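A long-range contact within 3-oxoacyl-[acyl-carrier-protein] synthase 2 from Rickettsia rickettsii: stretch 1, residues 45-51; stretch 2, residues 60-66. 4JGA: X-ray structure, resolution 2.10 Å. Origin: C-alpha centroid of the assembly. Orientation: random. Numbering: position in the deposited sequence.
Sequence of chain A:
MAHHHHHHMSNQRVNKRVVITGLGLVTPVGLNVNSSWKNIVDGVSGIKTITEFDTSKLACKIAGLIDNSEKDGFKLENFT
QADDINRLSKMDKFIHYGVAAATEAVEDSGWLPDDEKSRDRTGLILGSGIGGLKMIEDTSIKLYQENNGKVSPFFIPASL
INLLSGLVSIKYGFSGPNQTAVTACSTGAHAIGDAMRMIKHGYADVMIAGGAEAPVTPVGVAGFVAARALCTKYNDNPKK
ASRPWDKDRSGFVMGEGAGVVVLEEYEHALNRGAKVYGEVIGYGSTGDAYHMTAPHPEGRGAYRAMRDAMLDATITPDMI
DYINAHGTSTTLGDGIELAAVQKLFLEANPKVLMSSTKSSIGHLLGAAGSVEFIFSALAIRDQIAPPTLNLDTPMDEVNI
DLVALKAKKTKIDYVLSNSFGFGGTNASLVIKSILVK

Stretch 1 45-51: SGIKTIT
Stretch 2 (60-66) CKIAGLI

Short antiparallel pairings show how a few backbone hydrogen bonds fix a register that side chains then elaborate, and residues 45-51 and 60-66 of this synthase are a compact example. Strands 47-49 and 62-64 run in opposing directions, their axes at 143° and 4.5 Å apart at closest approach. Ile47 faces Gly64 (CA to CA 4.2 Å) and Thr49 faces Ile62 (4.4 Å between CA atoms) as non-hydrogen-bonded pairs; between them Lys48 and Ala63 form the hydrogen-bonded pair, their CA atoms 5.6 Å apart. Strand phi/psi values are -91/131, -146/173 and -66/134 for Ile47 to Thr49, and -133/162, -169/160 and -79/108 for Ile62 to Gly64.

The backbone ladder centres on Lys48 and Ala63. Lys48 N donates to Ala63 O at 2.8 Å, almost linearly (176°), and Ala63 N returns a bond to Lys48 O at 2.9 Å. Beyond the strand, Ile50 N donates to Lys61 O at 3.0 Å, again nearly straight at 175°. At the other end the ladder loosens: Leu65 N reaches Gly46 O at 3.5 Å, a weak bond. A water extends the polar network by donating to Ile50 O at 2.8 Å and to Lys61 O at 2.9 Å.

CA-H...O contacts fill the gaps between these bonds, as antiparallel geometry allows. Ile62 CA lies 3.2 Å from Lys48 O, Ile47 CA 3.4 Å from Ala63 O, and Gly64 CA 3.5 Å from Gly46 O.

One side chain, that of Lys48, hydrogen-bonds across the stretches. Lys48, with chi angles of 33°, -162°, 163° and -73°, starts on the same sheet face as Ala63 and turns its end back to the partner backbone. There its NZ donates to Leu65 O at 3.2 Å and to Gly46 O, in its own stretch, at 3.0 Å. A long, flexible lysine can thus tie two carbonyls together while remaining partly exposed. Within stretch 1, Ile47 N donates to Ser45 OG (chi1 t) at 3.3 Å.

Apolar packing completes the contact, which buries 485 Å² summed over both sides. Buried Ile47 (m, m) brings its CD1 to 3.3 Å from Gly64 CA and its CG2 to 4.1 Å from Ile62 CD1. Glycine suits this position: an ideal CB on Gly64 would lie only 3.1 Å from Ile47 CD1. Ile62 (p, t) points away overall, yet its CB lies 3.4 Å from Lys48 O and its CG2 4.3 Å from Thr49 CA. Ile50 (m, t), with phi/psi -71/128, sets out sideways and bends its end inward, placing CG1 4.0 Å from Ala63 CB and 4.3 Å from Leu65 CD1. The small methyl of Ala63 fits this close packing, while the longer Leu65 (m, t; phi/psi -122/142) spans to Ile50 and brings CD1 to 3.9 Å from Thr49 O. Thr49 (m) directs its CB away from the partner and is exposed, a place well suited to a polar hydroxyl.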

# COMPACT_ATOMS: atom_id res chain seq x y z
N SER A 45 -28.84 -11.62 -3.05
CA SER A 45 -27.48 -12.12 -3.18
C SER A 45 -26.93 -11.67 -4.51
O SER A 45 -27.66 -11.65 -5.49
CB SER A 45 -27.44 -13.68 -3.12
OG SER A 45 -26.14 -14.18 -3.43
N GLY A 46 -25.65 -11.31 -4.55
CA GLY A 46 -24.99 -11.01 -5.83
C GLY A 46 -24.00 -12.04 -6.33
O GLY A 46 -23.17 -11.73 -7.17
N ILE A 47 -24.08 -13.27 -5.83
CA ILE A 47 -23.15 -14.31 -6.20
C ILE A 47 -23.73 -15.05 -7.39
O ILE A 47 -24.90 -15.43 -7.37
CB ILE A 47 -22.92 -15.32 -5.05
CG1 ILE A 47 -22.35 -14.64 -3.78
CG2 ILE A 47 -22.03 -16.45 -5.51
CD1 ILE A 47 -21.21 -13.71 -4.05
N LYS A 48 -22.90 -15.23 -8.42
CA LYS A 48 -23.33 -15.91 -9.67
C LYS A 48 -22.21 -16.73 -10.32
O LYS A 48 -21.06 -16.75 -9.84
CB LYS A 48 -24.01 -14.98 -10.71
CG LYS A 48 -23.50 -13.56 -10.78
CD LYS A 48 -24.46 -12.61 -11.47
CE LYS A 48 -24.08 -11.17 -11.12
NZ LYS A 48 -24.42 -10.76 -9.72
N THR A 49 -22.61 -17.47 -11.35
CA THR A 49 -21.71 -18.25 -12.14
C THR A 49 -20.77 -17.31 -12.92
O THR A 49 -21.19 -16.32 -13.49
CB THR A 49 -22.51 -19.15 -13.10
OG1 THR A 49 -23.16 -20.19 -12.33
CG2 THR A 49 -21.62 -19.79 -14.13
N ILE A 50 -19.49 -17.64 -12.90
CA ILE A 50 -18.50 -16.95 -13.68
C ILE A 50 -18.72 -17.31 -15.14
O ILE A 50 -18.79 -18.47 -15.48
CB ILE A 50 -17.07 -17.36 -13.28
CG1 ILE A 50 -16.79 -16.89 -11.86
CG2 ILE A 50 -16.03 -16.80 -14.26
CD1 ILE A 50 -15.61 -17.57 -11.21
N THR A 51 -18.83 -16.29 -15.98
CA THR A 51 -18.97 -16.52 -17.43
C THR A 51 -17.89 -15.85 -18.31
O THR A 51 -17.71 -16.26 -19.43
CB THR A 51 -20.35 -16.04 -17.90
OG1 THR A 51 -20.52 -14.69 -17.48
CG2 THR A 51 -21.48 -16.88 -17.29
N CYS A 60 -13.65 -23.92 -8.20
CA CYS A 60 -14.65 -22.89 -7.83
C CYS A 60 -15.08 -22.14 -9.08
O CYS A 60 -14.26 -21.68 -9.83
CB CYS A 60 -14.09 -21.90 -6.82
SG CYS A 60 -15.29 -20.62 -6.35
N LYS A 61 -16.39 -22.07 -9.31
CA LYS A 61 -16.92 -21.60 -10.58
C LYS A 61 -17.84 -20.40 -10.39
O LYS A 61 -18.55 -20.01 -11.31
CB LYS A 61 -17.70 -22.74 -11.26
CG LYS A 61 -16.82 -23.93 -11.62
CD LYS A 61 -17.64 -25.13 -12.06
CE LYS A 61 -16.79 -26.38 -12.07
NZ LYS A 61 -15.71 -26.32 -13.10
N ILE A 62 -17.81 -19.81 -9.19
CA ILE A 62 -18.77 -18.75 -8.84
C ILE A 62 -18.06 -17.57 -8.21
O ILE A 62 -16.94 -17.69 -7.75
CB ILE A 62 -19.82 -19.26 -7.83
CG1 ILE A 62 -19.13 -19.80 -6.56
CG2 ILE A 62 -20.70 -20.33 -8.47
CD1 ILE A 62 -20.06 -20.05 -5.37
N ALA A 63 -18.74 -16.43 -8.18
CA ALA A 63 -18.17 -15.23 -7.61
C ALA A 63 -19.25 -14.17 -7.45
O ALA A 63 -20.28 -14.24 -8.11
CB ALA A 63 -17.02 -14.70 -8.48
N GLY A 64 -18.96 -13.21 -6.58
CA GLY A 64 -19.71 -11.96 -6.48
C GLY A 64 -19.24 -11.02 -7.59
O GLY A 64 -18.14 -10.49 -7.54
N LEU A 65 -20.10 -10.83 -8.58
CA LEU A 65 -19.71 -10.13 -9.78
C LEU A 65 -20.59 -8.92 -10.06
O LEU A 65 -21.82 -8.93 -9.85
CB LEU A 65 -19.77 -11.08 -10.98
CG LEU A 65 -18.79 -12.26 -10.94
CD1 LEU A 65 -19.19 -13.31 -11.98
CD2 LEU A 65 -17.34 -11.80 -11.16
N ILE A 66 -19.93 -7.88 -10.54
CA ILE A 66 -20.57 -6.63 -10.93
C ILE A 66 -21.40 -6.95 -12.18
O ILE A 66 -20.91 -7.58 -13.11
CB ILE A 66 -19.51 -5.54 -11.28
CG1 ILE A 66 -18.58 -5.21 -10.10
CG2 ILE A 66 -20.18 -4.28 -11.77
CD1 ILE A 66 -19.30 -4.93 -8.81
O HOH W 1 -18.23 -20.84 -14.08